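Side-chain contacts in lactate dehydrogenase, adjacent gene encodes predicted malate dehydrogenase (Cryptosporidium parvum, PDB 4ND2), which probably catalyses the reversible, NAD-dependent interconversion of (S)-lactate and pyruvate: residues A115-I120 with S129-V134; L137-V142 with G269-V274. All coordinates share one frame; numbering follows the deposited sequence.

Contact 1 and contact 2 lie side by side, their centres about 8 Å apart. Both are buried, though contact 2 includes the partly exposed His-139. Contact 1 packs helix 124-135 on strand 116-119 of the Rossmann sheet and uses apolar atoms and one sulfur. Contact 2 reaches from the loop after that helix to strand 270-279 of the C-terminal part, and its chemistry is polar, a phenol against backbone carbonyls. Two probable hydrogen bonds link them: Val-117 N to Lys-141 O (2.8 Å) and Gln-132 NE2 to Leu-137 O (2.9 Å). Gln-132 CG also packs on Tyr-271 OH at 3.4 Å.

Contact 1: residues A115-I120 with S129-V134. With A3D (3-acetylpyridine adenine dinucleotide), chain C.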
loop_
_atom_site.group_PDB
_atom_site.type_symbol
_atom_site.label_atom_id
_atom_site.label_comp_id
_atom_site.label_asym_id
_atom_site.label_seq_id
_atom_site.Cartn_x
_atom_site.Cartn_y
_atom_site.Cartn_z
ATOM N N ALA A 115 19.401 9.424 -17.903
ATOM C CA ALA A 115 18.120 8.818 -17.551
ATOM C C ALA A 115 18.049 7.360 -17.994
ATOM O O ALA A 115 18.679 6.965 -18.974
ATOM C CB ALA A 115 16.979 9.605 -18.177
ATOM N N PHE A 116 17.280 6.567 -17.252
ATOM C CA PHE A 116 16.926 5.216 -17.668
ATOM C C PHE A 116 15.718 5.328 -18.590
ATOM O O PHE A 116 14.672 5.828 -18.178
ATOM C CB PHE A 116 16.593 4.359 -16.445
ATOM C CG PHE A 116 16.281 2.923 -16.766
ATOM C CD1 PHE A 116 17.223 2.119 -17.396
ATOM C CD2 PHE A 116 15.060 2.363 -16.414
ATOM C CE1 PHE A 116 16.949 0.792 -17.682
ATOM C CE2 PHE A 116 14.780 1.036 -16.696
ATOM C CZ PHE A 116 15.726 0.250 -17.330
ATOM N N VAL A 117 15.865 4.884 -19.834
ATOM C CA VAL A 117 14.823 5.068 -20.843
ATOM C C VAL A 117 14.041 3.780 -21.071
ATOM O O VAL A 117 14.623 2.749 -21.411
ATOM C CB VAL A 117 15.415 5.549 -22.183
ATOM C CG1 VAL A 117 14.327 5.661 -23.247
ATOM C CG2 VAL A 117 16.128 6.882 -21.995
ATOM N N ILE A 118 12.721 3.855 -20.890
ATOM C CA ILE A 118 11.815 2.738 -21.155
ATOM C C ILE A 118 10.916 3.093 -22.342
ATOM O O ILE A 118 10.049 3.962 -22.233
ATOM C CB ILE A 118 10.931 2.416 -19.930
ATOM C CG1 ILE A 118 11.797 2.088 -18.706
ATOM C CG2 ILE A 118 9.988 1.260 -20.240
ATOM C CD1 ILE A 118 11.057 2.170 -17.385
ATOM N N CYS A 119 11.127 2.424 -23.473
ATOM C CA CYS A 119 10.308 2.645 -24.663
ATOM C C CYS A 119 9.037 1.807 -24.623
ATOM O O CYS A 119 9.067 0.647 -24.217
ATOM C CB CYS A 119 11.094 2.305 -25.928
ATOM S SG CYS A 119 12.538 3.351 -26.187
ATOM N N ILE A 120 7.923 2.413 -25.027
ATOM C CA ILE A 120 6.653 1.703 -25.208
ATOM C C ILE A 120 6.177 1.785 -26.667
ATOM O O ILE A 120 5.527 0.866 -27.160
ATOM C CB ILE A 120 5.565 2.247 -24.255
ATOM C CG1 ILE A 120 6.037 2.125 -22.799
ATOM C CG2 ILE A 120 4.245 1.509 -24.467
ATOM C CD1 ILE A 120 5.049 2.627 -21.772
ATOM N N SER A 129 15.721 -0.237 -30.389
ATOM C CA SER A 129 17.008 -0.272 -31.080
ATOM C C SER A 129 17.282 1.054 -31.782
ATOM O O SER A 129 18.385 1.595 -31.701
ATOM C CB SER A 129 17.026 -1.410 -32.103
ATOM O OG SER A 129 18.304 -1.539 -32.695
ATOM N N HIS A 130 16.265 1.571 -32.465
ATOM C CA HIS A 130 16.365 2.857 -33.142
ATOM C C HIS A 130 16.702 3.981 -32.165
ATOM O O HIS A 130 17.599 4.779 -32.430
ATOM C CB HIS A 130 15.065 3.177 -33.883
ATOM C CG HIS A 130 15.131 4.434 -34.691
ATOM N ND1 HIS A 130 15.956 4.569 -35.787
ATOM C CD2 HIS A 130 14.487 5.616 -34.555
ATOM C CE1 HIS A 130 15.813 5.780 -36.296
ATOM N NE2 HIS A 130 14.927 6.436 -35.567
ATOM N N PHE A 131 15.997 4.036 -31.035
ATOM C CA PHE A 131 16.246 5.082 -30.041
ATOM C C PHE A 131 17.661 5.025 -29.472
ATOM O O PHE A 131 18.300 6.062 -29.295
ATOM C CB PHE A 131 15.246 5.029 -28.886
ATOM C CG PHE A 131 15.428 6.146 -27.901
ATOM C CD1 PHE A 131 14.787 7.363 -28.088
ATOM C CD2 PHE A 131 16.280 6.000 -26.816
ATOM C CE1 PHE A 131 14.972 8.403 -27.195
ATOM C CE2 PHE A 131 16.471 7.038 -25.920
ATOM C CZ PHE A 131 15.815 8.242 -26.110
ATOM N N GLN A 132 18.138 3.823 -29.166
ATOM C CA GLN A 132 19.484 3.661 -28.624
ATOM C C GLN A 132 20.529 4.152 -29.627
ATOM O O GLN A 132 21.478 4.841 -29.253
ATOM C CB GLN A 132 19.748 2.201 -28.239
ATOM C CG GLN A 132 21.026 1.986 -27.434
ATOM C CD GLN A 132 22.282 1.963 -28.288
ATOM O OE1 GLN A 132 22.263 1.504 -29.428
ATOM N NE2 GLN A 132 23.382 2.460 -27.738
ATOM N N LYS A 133 20.338 3.802 -30.897
ATOM C CA LYS A 133 21.268 4.192 -31.954
ATOM C C LYS A 133 21.343 5.712 -32.113
ATOM O O LYS A 133 22.434 6.281 -32.109
ATOM C CB LYS A 133 20.880 3.543 -33.289
ATOM C CG LYS A 133 21.951 3.663 -34.364
ATOM C CD LYS A 133 21.517 3.019 -35.671
ATOM C CE LYS A 133 22.593 3.167 -36.736
ATOM N NZ LYS A 133 22.161 2.631 -38.058
ATOM N N VAL A 134 20.188 6.363 -32.236
ATOM C CA VAL A 134 20.149 7.810 -32.494
ATOM C C VAL A 134 20.453 8.654 -31.249
ATOM O O VAL A 134 21.037 9.731 -31.365
ATOM C CB VAL A 134 18.816 8.263 -33.143
ATOM C CG1 VAL A 134 18.567 7.495 -34.433
ATOM C CG2 VAL A 134 17.640 8.109 -32.190
HETATM P PA A3D C . -2.253 7.714 -28.048
HETATM O O1A A3D C . -3.385 7.700 -27.057
HETATM O O2A A3D C . -2.537 8.046 -29.489
HETATM O O5B A3D C . -1.129 8.724 -27.518
HETATM C C5B A3D C . -0.008 9.107 -28.306
HETATM C C4B A3D C . 0.420 10.492 -27.847
HETATM O O4B A3D C . 1.687 10.826 -28.416
HETATM C C3B A3D C . -0.565 11.580 -28.273
HETATM O O3B A3D C . -1.074 12.285 -27.135
HETATM C C2B A3D C . 0.242 12.493 -29.178
HETATM O O2B A3D C . -0.094 13.877 -29.056
HETATM C C1B A3D C . 1.663 12.217 -28.725
HETATM N N9A A3D C . 2.683 12.576 -29.732
HETATM C C8A A3D C . 2.605 12.465 -31.072
HETATM N N7A A3D C . 3.752 12.907 -31.647
HETATM C C5A A3D C . 4.573 13.310 -30.664
HETATM C C6A A3D C . 5.931 13.880 -30.570
HETATM N N6A A3D C . 6.666 14.120 -31.683
HETATM N N1A A3D C . 6.411 14.151 -29.333
HETATM C C2A A3D C . 5.701 13.921 -28.210
HETATM N N3A A3D C . 4.460 13.405 -28.228
HETATM C C4A A3D C . 3.861 13.086 -29.402
HETATM O O3 A3D C . -1.468 6.302 -28.051
HETATM P PN A3D C . -1.363 5.293 -26.792
HETATM O O1N A3D C . -2.627 4.483 -26.722
HETATM O O2N A3D C . -0.894 6.040 -25.573
HETATM O O5D A3D C . -0.160 4.344 -27.273
HETATM C C5D A3D C . 1.146 4.897 -27.407
HETATM C C4D A3D C . 2.100 3.927 -28.094
HETATM O O4D A3D C . 2.304 2.773 -27.269
HETATM C C3D A3D C . 1.589 3.414 -29.438
HETATM O O3D A3D C . 2.652 3.414 -30.390
HETATM C C2D A3D C . 1.165 1.990 -29.160
HETATM O O2D A3D C . 1.271 1.123 -30.293
HETATM C C1D A3D C . 2.153 1.604 -28.074
HETATM N N1N A3D C . 1.735 0.457 -27.270
HETATM C C2N A3D C . 2.630 -0.517 -27.048
HETATM C C3N A3D C . 2.296 -1.633 -26.294
HETATM C C7N A3D C . 3.296 -2.720 -26.045
HETATM O O7N A3D C . 2.931 -3.705 -25.436
HETATM C C8N A3D C . 4.709 -2.581 -26.523
HETATM C C4N A3D C . 1.017 -1.729 -25.762
HETATM C C5N A3D C . 0.109 -0.709 -26.000
HETATM C C6N A3D C . 0.495 0.382 -26.765
#
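Phe-131 alone carries the helical side of this contact, meeting Val-117 and Cys-119 of strand 116-119. Just before it, His-130 turns elsewhere and hydrogen-bonds through NE2 to Asp-102 OD2. Phe-131 CB points toward the strand, and a chi1 of -176°, which sets CG opposite the backbone N, carries the ring on to Val-117, which comes from the opposite direction. The ring atom CE2 lies 3.7 Å from Val-117 CG1 and 3.9 Å from Val-117 CG2; it is the ring atom nearest to both methyls, and CG1 also reaches its neighbours CD2 and CZ. Nearer the backbone, Phe-131 CB is 4.2 Å from Cys-119 SG. That sulfur stands 5.0 Å from the ring centroid and 35° off its normal, an oblique sulfur-aromatic contact; one residue on, Ile-120 O approaches C2N of the dinucleotide's pyridine ring at 3.2 Å, which places the residue just after the strand in the cofactor pocket. No hydrogen bond crosses the interface. Gln-132 NE2 bonds to Leu-137 O, and Val-134 packs on Asp-102 and Ala-105. The pairing belongs to the beta-alpha-beta unit 116-119, 124-135, 142-144; Phe-131 also touches Ile-78 of strand 75-78, and Val-104 and Ala-105 of helix 94-111.

Contact 2: residues L137-V142 with G269-V274; sequences LPHNKV and GIYMGV
Tyr-271 reaches from strand 270-279 to the 3-10 turn at His-139 and to Val-142, where strand 142-144 starts, and its hydroxyl does most of the touching. From CB, which points towards segment 137-142, the chain turns into a ring set roughly upright on the plane of CA, CB and CG (chi2 104°). Along one side of the ring, CE1 comes within 4.0 Å of His-139 CD2, where the two side chains cross obliquely. On the other side, CE2 lies 3.2 Å from Val-142 O, which sits at the ring's edge, near its plane. At the tip, OH stands 3.0 Å from His-139 O and likewise 3.0 Å from Val-142 O. Seen from OH, the two carbonyl oxygens subtend only about 59°, so they compete for the one phenolic proton, and either hydrogen bond is possible. His-139 O has a further partner within its own segment, Val-142 N at 3.3 Å, so the phenol meets an oxygen already engaged in closing the 3-10 turn. Aliphatic carbon walls the same hydroxyl: Val-142 CB is 3.7 Å from Tyr-271 OH, with the two side chains about at right angles. Phe-260 stacks with the His-139 ring and also meets the Tyr-271 ring, its plane turned about 55° from the latter. Strand 270-279 opens with a G1 beta bulge, Gly-269 and Ile-270 both facing Cys-261. The arrangement is an interdomain contact of the two-domain lactate/malate dehydrogenase fold, a tyrosine of the C-terminal antiparallel sheet held against backbone carbonyls where the last strand of the Rossmann sheet begins.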
loop_
_atom_site.group_PDB
_atom_site.type_symbol
_atom_site.label_atom_id
_atom_site.label_comp_id
_atom_site.label_asym_id
_atom_site.label_seq_id
_atom_site.Cartn_x
_atom_site.Cartn_y
_atom_site.Cartn_z
ATOM N N LEU A 137 22.721 6.738 -26.030
ATOM C CA LEU A 137 22.727 6.352 -24.618
ATOM C C LEU A 137 23.245 4.922 -24.470
ATOM O O LEU A 137 23.098 4.116 -25.392
ATOM C CB LEU A 137 21.328 6.469 -23.998
ATOM C CG LEU A 137 21.003 7.794 -23.305
ATOM C CD1 LEU A 137 21.220 8.978 -24.236
ATOM C CD2 LEU A 137 19.578 7.770 -22.778
ATOM N N PRO A 138 23.847 4.598 -23.310
ATOM C CA PRO A 138 24.351 3.239 -23.095
ATOM C C PRO A 138 23.261 2.184 -23.283
ATOM O O PRO A 138 22.109 2.417 -22.909
ATOM C CB PRO A 138 24.823 3.262 -21.637
ATOM C CG PRO A 138 25.083 4.695 -21.335
ATOM C CD PRO A 138 24.083 5.465 -22.142
ATOM N N HIS A 139 23.627 1.043 -23.863
ATOM C CA HIS A 139 22.679 -0.046 -24.113
ATOM C C HIS A 139 21.918 -0.452 -22.851
ATOM O O HIS A 139 20.711 -0.683 -22.899
ATOM C CB HIS A 139 23.397 -1.270 -24.696
ATOM C CG HIS A 139 23.866 -1.085 -26.105
ATOM N ND1 HIS A 139 25.137 -0.650 -26.417
ATOM C CD2 HIS A 139 23.234 -1.274 -27.288
ATOM C CE1 HIS A 139 25.268 -0.582 -27.729
ATOM N NE2 HIS A 139 24.128 -0.957 -28.281
ATOM N N ASN A 140 22.627 -0.525 -21.726
ATOM C CA ASN A 140 22.030 -0.933 -20.450
ATOM C C ASN A 140 21.041 0.082 -19.857
ATOM O O ASN A 140 20.302 -0.246 -18.926
ATOM C CB ASN A 140 23.125 -1.255 -19.422
ATOM C CG ASN A 140 23.918 -0.030 -19.003
ATOM O OD1 ASN A 140 24.453 0.691 -19.839
ATOM N ND2 ASN A 140 23.995 0.210 -17.701
ATOM N N LYS A 141 21.034 1.304 -20.390
ATOM C CA LYS A 141 20.134 2.361 -19.923
ATOM C C LYS A 141 18.947 2.599 -20.862
ATOM O O LYS A 141 18.150 3.512 -20.633
ATOM C CB LYS A 141 20.914 3.666 -19.733
ATOM C CG LYS A 141 22.002 3.602 -18.669
ATOM C CD LYS A 141 21.448 3.459 -17.255
ATOM C CE LYS A 141 20.796 4.736 -16.746
ATOM N NZ LYS A 141 21.778 5.833 -16.519
ATOM N N VAL A 142 18.831 1.783 -21.908
ATOM C CA VAL A 142 17.712 1.868 -22.844
ATOM C C VAL A 142 17.089 0.487 -23.030
ATOM O O VAL A 142 17.777 -0.468 -23.393
ATOM C CB VAL A 142 18.154 2.404 -24.223
ATOM C CG1 VAL A 142 16.965 2.488 -25.173
ATOM C CG2 VAL A 142 18.826 3.763 -24.077
ATOM N N GLY A 269 24.282 -9.309 -30.197
ATOM C CA GLY A 269 23.997 -7.874 -30.124
ATOM C C GLY A 269 22.708 -7.505 -30.830
ATOM O O GLY A 269 22.730 -6.968 -31.936
ATOM N N ILE A 270 21.586 -7.798 -30.182
ATOM C CA ILE A 270 20.266 -7.465 -30.712
ATOM C C ILE A 270 19.304 -7.136 -29.570
ATOM O O ILE A 270 19.348 -7.766 -28.510
ATOM C CB ILE A 270 19.691 -8.619 -31.568
ATOM C CG1 ILE A 270 18.397 -8.184 -32.267
ATOM C CG2 ILE A 270 19.452 -9.868 -30.727
ATOM C CD1 ILE A 270 17.816 -9.233 -33.189
ATOM N N TYR A 271 18.445 -6.141 -29.789
ATOM C CA TYR A 271 17.368 -5.834 -28.849
ATOM C C TYR A 271 16.206 -6.799 -29.057
ATOM O O TYR A 271 15.587 -6.812 -30.121
ATOM C CB TYR A 271 16.883 -4.387 -29.011
ATOM C CG TYR A 271 17.621 -3.396 -28.146
ATOM C CD1 TYR A 271 18.581 -2.545 -28.686
ATOM C CD2 TYR A 271 17.359 -3.310 -26.782
ATOM C CE1 TYR A 271 19.259 -1.634 -27.891
ATOM C CE2 TYR A 271 18.032 -2.407 -25.979
ATOM C CZ TYR A 271 18.978 -1.568 -26.536
ATOM O OH TYR A 271 19.648 -0.670 -25.742
ATOM N N MET A 272 15.922 -7.614 -28.043
ATOM C CA MET A 272 14.768 -8.510 -28.069
ATOM C C MET A 272 14.311 -8.858 -26.654
ATOM O O MET A 272 15.032 -8.626 -25.684
ATOM C CB MET A 272 15.095 -9.790 -28.844
ATOM C CG MET A 272 16.097 -10.710 -28.161
ATOM S SD MET A 272 16.308 -12.265 -29.047
ATOM C CE MET A 272 17.389 -13.144 -27.926
ATOM N N GLY A 273 13.113 -9.425 -26.551
ATOM C CA GLY A 273 12.552 -9.821 -25.266
ATOM C C GLY A 273 13.344 -10.929 -24.592
ATOM O O GLY A 273 13.467 -12.026 -25.134
ATOM N N VAL A 274 13.883 -10.629 -23.412
ATOM C CA VAL A 274 14.611 -11.603 -22.598
ATOM C C VAL A 274 14.377 -11.320 -21.116
ATOM O O VAL A 274 14.022 -10.194 -20.759
ATOM C CB VAL A 274 16.133 -11.554 -22.861
ATOM C CG1 VAL A 274 16.459 -12.094 -24.246
ATOM C CG2 VAL A 274 16.677 -10.138 -22.693
#